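Local coordinates for protein FAD synthase (PDB 3GLV) that probably catalyses transfer of the AMP portion of ATP to FMN, giving FAD and diphosphate, as a homodimer that uses a divalent metal cation, at residues Gly9-Leu14 / Ala58-Leu63; Gly29-Val34 / Val65-Ile70; Ala37-Ala42 / Phe51-Arg56; Pro86-Leu91 / Lys114-Ser119. All coordinates share one frame; numbering follows the deposited sequence.

Contact 1: Gly9-Leu14 / Ala58-Leu63; sequences GVFDIL and ALISEL. With SO4 (sulfate ion), chain C.
Leu-14 meets Leu-59 and Ile-60 where the loop of the cytidylyltransferase-like nucleotidyltransferase fold that runs from strand 4-9 to the HxGH-type sequence His-15 to His-18 packs against helix 53-60 and the type I turn Ile-60 to Leu-63. Leu-14 CD1 lies 3.8 Å from Leu-59 CG, which stands anti to its backbone N (chi1 -162°); the two side chains slide past each other in opposite directions. Leu-14 CD1 also touches Leu-63 CD2 at 4.4 Å. Leu-14 CD2 rests 3.9 Å from Ile-60 CD1. That same Ile-60 methyl also serves Phe-11, whose side chain it meets at about a right angle: CD1 sits over one face of the ring, 4.0 Å from its centroid and 23° off the normal, a CH-pi contact displaced toward the rim near CG. Leu-22 of helix 16-26 touches Phe-11, Ile-60 and Leu-63, and Leu-59 packs on Ile-19 of the second subunit. With Ile-60 CD1 over one ring face, oxygen O3 of a sulfate, probably from the crystallisation liquor, lies over the opposite one. His-18, edge-to-face with the Phe-11 ring, also binds this ion. Val-10 and Phe-11 are inferred to bind ATP, consistent with the sulfate imitating a phosphate. Two backbone N-H groups hold it: Val-10 N bonds O2 at 2.7 Å, and Phe-11 N bonds O3 at 2.7 Å with an N-H...O angle of 163°.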
loop_
_atom_site.group_PDB
_atom_site.type_symbol
_atom_site.label_atom_id
_atom_site.label_comp_id
_atom_site.label_asym_id
_atom_site.label_seq_id
_atom_site.Cartn_x
_atom_site.Cartn_y
_atom_site.Cartn_z
ATOM N N GLY A 9 12.315 3.235 -7.493
ATOM C CA GLY A 9 11.193 3.944 -8.160
ATOM C C GLY A 9 10.872 5.212 -7.394
ATOM O O GLY A 9 11.470 5.475 -6.329
ATOM N N VAL A 10 9.955 5.994 -7.961
ATOM C CA VAL A 10 9.399 7.160 -7.336
ATOM C C VAL A 10 8.250 6.777 -6.431
ATOM O O VAL A 10 8.188 7.268 -5.341
ATOM C CB VAL A 10 8.950 8.200 -8.418
ATOM C CG1 VAL A 10 8.304 9.360 -7.782
ATOM C CG2 VAL A 10 10.197 8.678 -9.347
ATOM N N PHE A 11 7.335 5.918 -6.914
ATOM C CA PHE A 11 6.146 5.471 -6.178
ATOM C C PHE A 11 5.307 6.646 -5.704
ATOM O O PHE A 11 5.004 6.763 -4.529
ATOM C CB PHE A 11 6.545 4.557 -4.980
ATOM C CG PHE A 11 7.446 3.392 -5.391
ATOM C CD1 PHE A 11 6.922 2.334 -6.144
ATOM C CD2 PHE A 11 8.824 3.392 -5.092
ATOM C CE1 PHE A 11 7.744 1.279 -6.568
ATOM C CE2 PHE A 11 9.655 2.354 -5.512
ATOM C CZ PHE A 11 9.101 1.298 -6.265
ATOM N N ASP A 12 4.969 7.537 -6.623
ATOM C CA ASP A 12 4.216 8.744 -6.255
ATOM C C ASP A 12 2.771 8.383 -5.869
ATOM O O ASP A 12 2.358 8.546 -4.696
ATOM C CB ASP A 12 4.265 9.776 -7.379
ATOM C CG ASP A 12 3.752 11.120 -6.966
ATOM O OD1 ASP A 12 3.802 11.487 -5.746
ATOM O OD2 ASP A 12 3.332 11.843 -7.912
ATOM N N ILE A 13 2.024 7.878 -6.829
ATOM C CA ILE A 13 0.673 7.388 -6.566
ATOM C C ILE A 13 0.715 5.889 -6.690
ATOM O O ILE A 13 0.959 5.386 -7.810
ATOM C CB ILE A 13 -0.352 7.924 -7.566
ATOM C CG1 ILE A 13 -0.360 9.446 -7.584
ATOM C CG2 ILE A 13 -1.817 7.363 -7.257
ATOM C CD1 ILE A 13 -0.650 10.018 -6.231
ATOM N N LEU A 14 0.486 5.172 -5.584
ATOM C CA LEU A 14 0.634 3.696 -5.627
ATOM C C LEU A 14 -0.425 3.090 -6.511
ATOM O O LEU A 14 -1.618 3.474 -6.453
ATOM C CB LEU A 14 0.573 3.029 -4.241
ATOM C CG LEU A 14 1.810 3.016 -3.347
ATOM C CD1 LEU A 14 1.603 2.337 -2.015
ATOM C CD2 LEU A 14 2.990 2.351 -4.132
ATOM N N ALA A 58 7.417 6.458 3.419
ATOM C CA ALA A 58 6.573 5.917 4.506
ATOM C C ALA A 58 5.452 5.016 3.981
ATOM O O ALA A 58 5.174 3.950 4.549
ATOM C CB ALA A 58 5.995 7.053 5.344
ATOM N N LEU A 59 4.796 5.426 2.892
ATOM C CA LEU A 59 3.742 4.601 2.348
ATOM C C LEU A 59 4.306 3.304 1.815
ATOM O O LEU A 59 3.787 2.236 2.158
ATOM C CB LEU A 59 2.940 5.325 1.263
ATOM C CG LEU A 59 1.590 4.779 0.901
ATOM C CD1 LEU A 59 0.619 4.518 2.109
ATOM C CD2 LEU A 59 0.931 5.698 -0.175
ATOM N N ILE A 60 5.366 3.363 1.016
ATOM C CA ILE A 60 6.012 2.119 0.495
ATOM C C ILE A 60 6.360 1.123 1.635
ATOM O O ILE A 60 6.211 -0.082 1.500
ATOM C CB ILE A 60 7.291 2.474 -0.328
ATOM C CG1 ILE A 60 6.923 2.681 -1.789
ATOM C CG2 ILE A 60 8.371 1.382 -0.247
ATOM C CD1 ILE A 60 6.369 1.423 -2.444
ATOM N N SER A 61 6.775 1.654 2.785
ATOM C CA SER A 61 7.174 0.849 3.946
ATOM C C SER A 61 5.987 0.072 4.542
ATOM O O SER A 61 6.181 -0.814 5.393
ATOM C CB SER A 61 7.722 1.769 5.058
ATOM O OG SER A 61 8.950 2.289 4.559
ATOM N N GLU A 62 4.773 0.434 4.162
ATOM C CA GLU A 62 3.591 -0.193 4.754
ATOM C C GLU A 62 3.158 -1.416 3.982
ATOM O O GLU A 62 2.187 -2.077 4.399
ATOM C CB GLU A 62 2.434 0.827 4.868
ATOM C CG GLU A 62 2.712 1.957 5.908
ATOM C CD GLU A 62 2.711 1.480 7.334
ATOM O OE1 GLU A 62 2.048 0.455 7.622
ATOM O OE2 GLU A 62 3.319 2.174 8.189
ATOM N N LEU A 63 3.827 -1.721 2.868
ATOM C CA LEU A 63 3.485 -2.902 2.076
ATOM C C LEU A 63 4.039 -4.204 2.609
ATOM O O LEU A 63 5.230 -4.308 2.967
ATOM C CB LEU A 63 3.944 -2.753 0.638
ATOM C CG LEU A 63 3.351 -1.540 -0.085
ATOM C CD1 LEU A 63 4.111 -1.341 -1.390
ATOM C CD2 LEU A 63 1.841 -1.726 -0.268
HETATM S S SO4 C . 7.950 4.748 -10.684
HETATM O O1 SO4 C . 7.554 5.723 -11.715
HETATM O O2 SO4 C . 9.362 4.983 -10.384
HETATM O O3 SO4 C . 7.214 5.029 -9.430
HETATM O O4 SO4 C . 7.726 3.460 -11.347
#

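Contact 2: Gly29-Val34 / Val65-Ile70; sequences GDELVV and VVDRAI
Asp-67 OD2 accepts the backbone N-H of Leu-32 at 2.8 Å, using its anti lone pair in a nearly straight bond (167°). The carboxylate stands in for a main-chain carbonyl just before strand 68-71 begins, and Lys-26 forms a salt bridge to the same oxygen. Leu-32 O takes two donors in its carbonyl plane, Asp-67 N and Arg-68 N, each 3.0 Å away. Regular parallel pairing follows: Val-34 N bonds Arg-68 O at 2.7 Å and Ile-70 N bonds Val-34 O at 2.9 Å, joining the outermost strand on this side of the Rossmann-like sheet to strand 31-36. Farther out, Glu-31 OE2 lies at the edge of the Arg-68 guanidinium, a long salt bridge with NH1 at 3.7 Å; Glu-31 OE1 pairs with Arg-4. Arg-68 runs side by side with Val-33, its NH1 3.4 Å from Val-33 CG2. On the sheet face carrying Val-34 and Ala-69, Val-34 CG2, anti to the carbonyl carbon, packs 3.8 Å from Val-66 CG1, the side chains crossing at about a right angle, while Leu-32 CD2 lies 3.5 Å from Val-65 O. Gripped by a backbone N-H and a lysine, the Asp-67 carboxylate is probably stabilised in its ionised form.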
loop_
_atom_site.group_PDB
_atom_site.type_symbol
_atom_site.label_atom_id
_atom_site.label_comp_id
_atom_site.label_asym_id
_atom_site.label_seq_id
_atom_site.Cartn_x
_atom_site.Cartn_y
_atom_site.Cartn_z
ATOM N N GLY A 29 13.989 -13.416 -3.628
ATOM C CA GLY A 29 14.909 -13.533 -2.519
ATOM C C GLY A 29 14.210 -13.582 -1.176
ATOM O O GLY A 29 13.075 -14.051 -1.074
ATOM N N ASP A 30 14.895 -13.076 -0.149
ATOM C CA ASP A 30 14.413 -13.150 1.230
ATOM C C ASP A 30 14.185 -11.827 1.872
ATOM O O ASP A 30 13.446 -11.719 2.850
ATOM C CB ASP A 30 15.499 -13.876 2.039
ATOM C CG ASP A 30 15.717 -15.274 1.546
ATOM O OD1 ASP A 30 14.769 -16.058 1.717
ATOM O OD2 ASP A 30 16.790 -15.573 0.965
ATOM N N GLU A 31 14.870 -10.801 1.382
ATOM C CA GLU A 31 14.698 -9.455 1.873
ATOM C C GLU A 31 14.528 -8.521 0.654
ATOM O O GLU A 31 15.343 -8.514 -0.220
ATOM C CB GLU A 31 15.928 -9.060 2.676
ATOM C CG GLU A 31 15.891 -7.677 3.284
ATOM C CD GLU A 31 17.234 -7.205 3.753
ATOM O OE1 GLU A 31 18.246 -7.610 3.171
ATOM O OE2 GLU A 31 17.283 -6.370 4.661
ATOM N N LEU A 32 13.447 -7.742 0.630
ATOM C CA LEU A 32 13.266 -6.676 -0.338
ATOM C C LEU A 32 13.549 -5.311 0.273
ATOM O O LEU A 32 12.904 -4.922 1.251
ATOM C CB LEU A 32 11.866 -6.729 -0.934
ATOM C CG LEU A 32 11.558 -5.644 -1.978
ATOM C CD1 LEU A 32 12.444 -5.780 -3.215
ATOM C CD2 LEU A 32 10.074 -5.717 -2.397
ATOM N N VAL A 33 14.584 -4.636 -0.290
ATOM C CA VAL A 33 14.929 -3.248 0.017
ATOM C C VAL A 33 14.440 -2.436 -1.139
ATOM O O VAL A 33 14.783 -2.686 -2.340
ATOM C CB VAL A 33 16.479 -3.044 0.266
ATOM C CG1 VAL A 33 16.813 -1.577 0.569
ATOM C CG2 VAL A 33 17.044 -3.976 1.413
ATOM N N VAL A 34 13.619 -1.444 -0.835
ATOM C CA VAL A 34 13.165 -0.523 -1.887
ATOM C C VAL A 34 13.822 0.815 -1.758
ATOM O O VAL A 34 13.849 1.438 -0.622
ATOM C CB VAL A 34 11.605 -0.372 -1.889
ATOM C CG1 VAL A 34 11.165 0.621 -2.984
ATOM C CG2 VAL A 34 10.918 -1.741 -2.026
ATOM N N VAL A 65 5.097 -6.819 1.273
ATOM C CA VAL A 65 6.242 -7.409 0.610
ATOM C C VAL A 65 7.541 -6.624 0.809
ATOM O O VAL A 65 8.606 -7.143 0.480
ATOM C CB VAL A 65 5.977 -7.639 -0.912
ATOM C CG1 VAL A 65 4.754 -8.533 -1.103
ATOM C CG2 VAL A 65 5.859 -6.347 -1.676
ATOM N N VAL A 66 7.474 -5.423 1.408
ATOM C CA VAL A 66 8.630 -4.601 1.572
ATOM C C VAL A 66 9.252 -4.786 2.956
ATOM O O VAL A 66 8.644 -4.452 4.011
ATOM C CB VAL A 66 8.332 -3.068 1.312
ATOM C CG1 VAL A 66 9.571 -2.229 1.537
ATOM C CG2 VAL A 66 7.764 -2.837 -0.072
ATOM N N ASP A 67 10.504 -5.237 2.963
ATOM C CA ASP A 67 11.201 -5.392 4.252
ATOM C C ASP A 67 11.804 -4.087 4.719
ATOM O O ASP A 67 11.652 -3.746 5.888
ATOM C CB ASP A 67 12.207 -6.500 4.162
ATOM C CG ASP A 67 11.533 -7.813 3.870
ATOM O OD1 ASP A 67 10.727 -8.212 4.734
ATOM O OD2 ASP A 67 11.697 -8.371 2.767
ATOM N N ARG A 68 12.432 -3.345 3.803
ATOM C CA ARG A 68 13.087 -2.070 4.146
ATOM C C ARG A 68 12.980 -1.089 3.009
ATOM O O ARG A 68 13.091 -1.464 1.835
ATOM C CB ARG A 68 14.580 -2.274 4.440
ATOM C CG ARG A 68 14.835 -2.641 5.869
ATOM C CD ARG A 68 16.321 -2.928 6.117
ATOM N NE ARG A 68 17.126 -1.778 5.724
ATOM C CZ ARG A 68 18.166 -1.805 4.886
ATOM N NH1 ARG A 68 18.582 -2.946 4.316
ATOM N NH2 ARG A 68 18.798 -0.664 4.623
ATOM N N ALA A 69 12.814 0.182 3.372
ATOM C CA ALA A 69 12.766 1.245 2.390
ATOM C C ALA A 69 13.643 2.380 2.791
ATOM O O ALA A 69 13.649 2.801 3.960
ATOM C CB ALA A 69 11.327 1.709 2.164
ATOM N N ILE A 70 14.386 2.881 1.811
ATOM C CA ILE A 70 15.272 3.998 2.000
ATOM C C ILE A 70 15.217 5.024 0.882
ATOM O O ILE A 70 14.850 4.739 -0.283
ATOM C CB ILE A 70 16.738 3.567 2.218
ATOM C CG1 ILE A 70 17.289 2.841 1.008
ATOM C CG2 ILE A 70 16.900 2.656 3.497
ATOM C CD1 ILE A 70 18.775 2.716 1.122
HETATM O O HOH W 1 10.291 -11.393 4.320
#

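Contact 3: Ala37-Ala42 / Phe51-Arg56; sequences ARDSTA and FDENSR
The guanidinium of Arg-56 approaches Ala-37 end-on: NH1 and NH2 both donate to Ala-37 O, each at 2.9 Å, with that oxygen in the guanidinium plane. The Asp-39 carboxylate is turned 68° against this plane, and its OD1 takes Arg-56 NH2 at 2.7 Å from above the carboxylate, a salt bridge. NE of Arg-56 turns back to Phe-51 O, fixing the rotation of the group, while NH1 also reaches Val-10 O in the inferred ATP-binding loop. Asp-39 and Glu-53 hold their carboxylates nearly parallel, 17° apart. They exchange bonds across the starts of helices 39-44 and 53-60: Asp-39 N donates to Glu-53 OE1 at 2.8 Å and Glu-53 N to Asp-39 OD2 at 2.9 Å. Glu-53 CG lies between its own N and carbonyl carbon (chi1 69°), a crowded position, with the chain extended beyond it toward Asp-39 N. Asp-52, the N-cap of helix 53-60, accepts Ser-55 N. Asp-39 OD2 and Glu-53 OE1 stand only 3.7 Å apart. Arg-38 NE is hydrogen-bonded to Gly-72 O. The two helix N-termini, Arg-56 and Arg-38 NH1, 3.5 Å from Glu-53 OE2, probably offset that repulsion, so each helix start is locked by an acid from the other.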
loop_
_atom_site.group_PDB
_atom_site.type_symbol
_atom_site.label_atom_id
_atom_site.label_comp_id
_atom_site.label_asym_id
_atom_site.label_seq_id
_atom_site.Cartn_x
_atom_site.Cartn_y
_atom_site.Cartn_z
ATOM N N ALA A 37 13.022 7.359 -4.808
ATOM C CA ALA A 37 13.689 8.560 -5.342
ATOM C C ALA A 37 13.395 9.802 -4.491
ATOM O O ALA A 37 12.263 10.018 -4.077
ATOM C CB ALA A 37 13.257 8.798 -6.777
ATOM N N ARG A 38 14.438 10.579 -4.189
ATOM C CA ARG A 38 14.290 11.902 -3.635
ATOM C C ARG A 38 13.492 12.786 -4.571
ATOM O O ARG A 38 13.461 12.585 -5.774
ATOM C CB ARG A 38 15.665 12.551 -3.405
ATOM C CG ARG A 38 16.376 11.896 -2.238
ATOM C CD ARG A 38 17.676 12.481 -1.840
ATOM N NE ARG A 38 18.189 11.718 -0.699
ATOM C CZ ARG A 38 17.896 11.959 0.585
ATOM N NH1 ARG A 38 17.117 12.979 0.931
ATOM N NH2 ARG A 38 18.394 11.170 1.544
ATOM N N ASP A 39 12.865 13.785 -3.990
ATOM C CA ASP A 39 12.121 14.767 -4.777
ATOM C C ASP A 39 12.986 15.484 -5.822
ATOM O O ASP A 39 12.538 15.671 -6.954
ATOM C CB ASP A 39 11.417 15.789 -3.869
ATOM C CG ASP A 39 10.253 15.183 -3.035
ATOM O OD1 ASP A 39 9.393 14.368 -3.568
ATOM O OD2 ASP A 39 10.146 15.601 -1.839
ATOM N N SER A 40 14.228 15.848 -5.496
ATOM C CA SER A 40 15.111 16.483 -6.512
ATOM C C SER A 40 15.387 15.566 -7.708
ATOM O O SER A 40 15.290 15.975 -8.871
ATOM C CB SER A 40 16.453 16.964 -5.916
ATOM O OG SER A 40 17.066 15.996 -5.049
ATOM N N THR A 41 15.765 14.329 -7.420
ATOM C CA THR A 41 16.005 13.335 -8.463
ATOM C C THR A 41 14.787 13.178 -9.379
ATOM O O THR A 41 14.904 13.310 -10.604
ATOM C CB THR A 41 16.301 11.948 -7.802
ATOM O OG1 THR A 41 17.330 12.134 -6.832
ATOM C CG2 THR A 41 16.726 10.906 -8.845
ATOM N N ALA A 42 13.613 12.909 -8.798
ATOM C CA ALA A 42 12.409 12.803 -9.624
ATOM C C ALA A 42 12.184 14.064 -10.487
ATOM O O ALA A 42 11.941 13.981 -11.702
ATOM C CB ALA A 42 11.136 12.483 -8.750
ATOM N N PHE A 51 3.290 13.850 -4.085
ATOM C CA PHE A 51 3.602 13.527 -2.685
ATOM C C PHE A 51 5.095 13.737 -2.414
ATOM O O PHE A 51 5.939 13.366 -3.236
ATOM C CB PHE A 51 3.216 12.074 -2.397
ATOM C CG PHE A 51 1.749 11.863 -2.163
ATOM C CD1 PHE A 51 1.170 12.252 -0.951
ATOM C CD2 PHE A 51 0.968 11.187 -3.087
ATOM C CE1 PHE A 51 -0.151 12.039 -0.691
ATOM C CE2 PHE A 51 -0.382 10.955 -2.858
ATOM C CZ PHE A 51 -0.969 11.408 -1.641
ATOM N N ASP A 52 5.423 14.287 -1.249
ATOM C CA ASP A 52 6.842 14.573 -0.913
ATOM C C ASP A 52 7.567 13.268 -0.572
ATOM O O ASP A 52 6.939 12.233 -0.330
ATOM C CB ASP A 52 6.906 15.477 0.313
ATOM C CG ASP A 52 6.338 14.759 1.533
ATOM O OD1 ASP A 52 5.089 14.726 1.738
ATOM O OD2 ASP A 52 7.116 14.072 2.190
ATOM N N GLU A 53 8.897 13.323 -0.548
ATOM C CA GLU A 53 9.718 12.117 -0.491
ATOM C C GLU A 53 9.533 11.323 0.776
ATOM O O GLU A 53 9.526 10.127 0.720
ATOM C CB GLU A 53 11.207 12.401 -0.742
ATOM C CG GLU A 53 11.887 13.180 0.372
ATOM C CD GLU A 53 13.172 13.888 -0.060
ATOM O OE1 GLU A 53 13.465 13.986 -1.278
ATOM O OE2 GLU A 53 13.893 14.305 0.870
ATOM N N ASN A 54 9.339 11.978 1.914
ATOM C CA ASN A 54 9.134 11.264 3.162
ATOM C C ASN A 54 7.798 10.547 3.168
ATOM O O ASN A 54 7.692 9.397 3.631
ATOM C CB ASN A 54 9.239 12.201 4.372
ATOM C CG ASN A 54 10.605 12.837 4.461
ATOM O OD1 ASN A 54 11.601 12.254 4.034
ATOM N ND2 ASN A 54 10.651 14.047 4.942
ATOM N N SER A 55 6.780 11.197 2.610
ATOM C CA SER A 55 5.478 10.547 2.474
ATOM C C SER A 55 5.576 9.329 1.571
ATOM O O SER A 55 5.068 8.249 1.933
ATOM C CB SER A 55 4.417 11.506 1.971
ATOM O OG SER A 55 4.183 12.517 2.932
ATOM N N ARG A 56 6.252 9.471 0.433
ATOM C CA ARG A 56 6.286 8.348 -0.502
ATOM C C ARG A 56 7.002 7.156 0.135
ATOM O O ARG A 56 6.593 6.007 -0.051
ATOM C CB ARG A 56 6.931 8.725 -1.841
ATOM C CG ARG A 56 6.089 9.714 -2.651
ATOM C CD ARG A 56 6.654 10.107 -4.060
ATOM N NE ARG A 56 7.743 11.074 -4.012
ATOM C CZ ARG A 56 9.039 10.778 -4.054
ATOM N NH1 ARG A 56 9.443 9.513 -4.185
ATOM N NH2 ARG A 56 9.954 11.751 -4.007
HETATM O O HOH W 2 14.759 16.041 -2.732
#

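Contact 4: Pro86-Leu91 / Lys114-Ser119; sequences PDIITL and KIVRIS
Ile-89 and Lys-114 are joined through flat peptide groups, part of a ladder between two parallel strands: Ile-89 N bonds Lys-114 O at 2.8 Å, nearly along the C=O axis. The ladder proceeds with Val-116 N to Ile-89 O and Leu-91 N to Val-116 O, and ends in Ile-118 N to Leu-91 O at 2.8 Å. At its other end Lys-114 N meets Asp-87 O at 2.9 Å, tilted 28° from the carbonyl plane. One sheet face carries Ile-88, Thr-90, Lys-114 and Val-116. There Ile-88 CG2, set anti to its own backbone N, touches Val-116 CG2 at 4.1 Å. Beyond the paired residues, Ile-118 CG1 lies 3.9 Å from Thr-90 CG2, and Ile-118 continues onto helix 16-26 through His-20 and Tyr-21. The other face bears Ile-89, Leu-91, Ile-115 and Arg-117; Leu-91 CD1 meets Ile-115 CG2 at 3.9 Å beneath helix 96-109, the crossover of this beta-alpha-beta unit. Arg-117 sends its NE to Glu-99 on that helix. The chemistry is therefore divided: main-chain bonds set the strand register, branched aliphatic groups pack in pairs on each face, and Arg-117, through Glu-99, ties the outermost strand to its crossover helix.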
loop_
_atom_site.group_PDB
_atom_site.type_symbol
_atom_site.label_atom_id
_atom_site.label_comp_id
_atom_site.label_asym_id
_atom_site.label_seq_id
_atom_site.Cartn_x
_atom_site.Cartn_y
_atom_site.Cartn_z
ATOM N N PRO A 86 23.076 -5.160 -2.506
ATOM C CA PRO A 86 22.081 -6.165 -2.851
ATOM C C PRO A 86 22.725 -7.358 -3.553
ATOM O O PRO A 86 23.781 -7.193 -4.131
ATOM C CB PRO A 86 21.208 -5.406 -3.859
ATOM C CG PRO A 86 22.160 -4.587 -4.609
ATOM C CD PRO A 86 23.133 -4.092 -3.532
ATOM N N ASP A 87 22.101 -8.540 -3.480
ATOM C CA ASP A 87 22.494 -9.675 -4.365
ATOM C C ASP A 87 21.874 -9.527 -5.755
ATOM O O ASP A 87 22.414 -10.018 -6.782
ATOM C CB ASP A 87 22.065 -11.002 -3.734
ATOM C CG ASP A 87 22.672 -11.203 -2.369
ATOM O OD1 ASP A 87 23.916 -11.162 -2.272
ATOM O OD2 ASP A 87 21.943 -11.348 -1.397
ATOM N N ILE A 88 20.689 -8.916 -5.790
ATOM C CA ILE A 88 19.907 -8.754 -7.025
ATOM C C ILE A 88 19.328 -7.396 -7.125
ATOM O O ILE A 88 18.840 -6.820 -6.128
ATOM C CB ILE A 88 18.721 -9.779 -7.088
ATOM C CG1 ILE A 88 19.239 -11.218 -7.103
ATOM C CG2 ILE A 88 17.832 -9.526 -8.266
ATOM C CD1 ILE A 88 18.093 -12.307 -7.147
ATOM N N ILE A 89 19.452 -6.831 -8.313
ATOM C CA ILE A 89 18.818 -5.582 -8.648
ATOM C C ILE A 89 17.749 -5.870 -9.680
ATOM O O ILE A 89 17.949 -6.578 -10.721
ATOM C CB ILE A 89 19.777 -4.493 -9.135
ATOM C CG1 ILE A 89 20.766 -4.178 -8.076
ATOM C CG2 ILE A 89 18.948 -3.181 -9.470
ATOM C CD1 ILE A 89 21.954 -3.183 -8.505
ATOM N N THR A 90 16.586 -5.352 -9.360
ATOM C CA THR A 90 15.384 -5.569 -10.150
ATOM C C THR A 90 15.034 -4.348 -11.036
ATOM O O THR A 90 15.021 -3.222 -10.552
ATOM C CB THR A 90 14.358 -5.947 -9.082
ATOM O OG1 THR A 90 14.300 -7.405 -8.949
ATOM C CG2 THR A 90 13.299 -5.421 -9.250
ATOM N N LEU A 91 14.835 -4.592 -12.335
ATOM C CA LEU A 91 14.306 -3.569 -13.278
ATOM C C LEU A 91 12.916 -3.965 -13.882
ATOM O O LEU A 91 12.575 -5.130 -13.943
ATOM C CB LEU A 91 15.282 -3.306 -14.419
ATOM C CG LEU A 91 16.705 -2.809 -14.114
ATOM C CD1 LEU A 91 17.518 -2.829 -15.342
ATOM C CD2 LEU A 91 16.709 -1.427 -13.459
ATOM N N LYS A 114 23.426 -9.433 -9.458
ATOM C CA LYS A 114 22.690 -9.968 -10.608
ATOM C C LYS A 114 21.574 -8.977 -10.942
ATOM O O LYS A 114 20.877 -8.450 -10.046
ATOM C CB LYS A 114 22.103 -11.333 -10.231
ATOM C CG LYS A 114 21.393 -12.076 -11.373
ATOM C CD LYS A 114 20.642 -13.324 -10.870
ATOM C CE LYS A 114 20.142 -14.196 -12.016
ATOM N NZ LYS A 114 19.493 -15.380 -11.457
ATOM N N ILE A 115 21.388 -8.704 -12.217
ATOM C CA ILE A 115 20.309 -7.837 -12.653
ATOM C C ILE A 115 19.184 -8.720 -13.184
ATOM O O ILE A 115 19.437 -9.590 -14.047
ATOM C CB ILE A 115 20.738 -6.879 -13.785
ATOM C CG1 ILE A 115 21.939 -6.003 -13.390
ATOM C CG2 ILE A 115 19.620 -5.911 -14.136
ATOM C CD1 ILE A 115 22.514 -5.291 -14.675
ATOM N N VAL A 116 17.952 -8.472 -12.745
ATOM C CA VAL A 116 16.791 -9.235 -13.235
ATOM C C VAL A 116 15.673 -8.320 -13.713
ATOM O O VAL A 116 15.230 -7.427 -12.984
ATOM C CB VAL A 116 16.301 -10.194 -12.148
ATOM C CG1 VAL A 116 14.932 -10.864 -12.483
ATOM C CG2 VAL A 116 17.355 -11.273 -11.917
ATOM N N ARG A 117 15.218 -8.499 -14.957
ATOM C CA ARG A 117 14.023 -7.780 -15.393
ATOM C C ARG A 117 12.758 -8.516 -14.903
ATOM O O ARG A 117 12.645 -9.738 -15.052
ATOM C CB ARG A 117 14.003 -7.605 -16.910
ATOM C CG ARG A 117 14.925 -6.498 -17.404
ATOM C CD ARG A 117 14.912 -6.267 -18.956
ATOM N NE ARG A 117 15.136 -7.499 -19.700
ATOM C CZ ARG A 117 14.200 -8.247 -20.287
ATOM N NH1 ARG A 117 12.914 -7.906 -20.298
ATOM N NH2 ARG A 117 14.564 -9.368 -20.894
ATOM N N ILE A 118 11.821 -7.766 -14.305
ATOM C CA ILE A 118 10.531 -8.301 -13.904
ATOM C C ILE A 118 9.569 -8.447 -15.068
ATOM O O ILE A 118 9.628 -7.672 -15.998
ATOM C CB ILE A 118 9.893 -7.424 -12.853
ATOM C CG1 ILE A 118 10.847 -7.347 -11.653
ATOM C CG2 ILE A 118 8.432 -7.917 -12.501
ATOM C CD1 ILE A 118 11.234 -8.723 -11.016
ATOM N N SER A 119 8.693 -9.440 -15.013
ATOM C CA SER A 119 7.715 -9.700 -16.104
ATOM C C SER A 119 6.794 -8.512 -16.332
ATOM O O SER A 119 6.548 -7.723 -15.415
ATOM C CB SER A 119 6.829 -10.899 -15.787
ATOM O OG SER A 119 6.075 -10.673 -14.607
#

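Contacts 2 and 4 are the two strand pairings at either side of one parallel sheet, their centres about 13 Å apart, with strand 4-9 between them. Contact 1 begins where that central strand ends and touches both contact 2, about 12 Å away between centres, and contact 3, about 10 Å away; contacts 1 and 3 share helix 53-60 and both reach the second subunit. Along the chain, contact 3 falls within the spans of contacts 1 and 2, which interlock, whereas contact 4 follows all three. It lies about 19 Å from contact 1, centre to centre, across the chain's centre. The inferred ATP-binding loop thus joins sheet, helix starts and dimer interface.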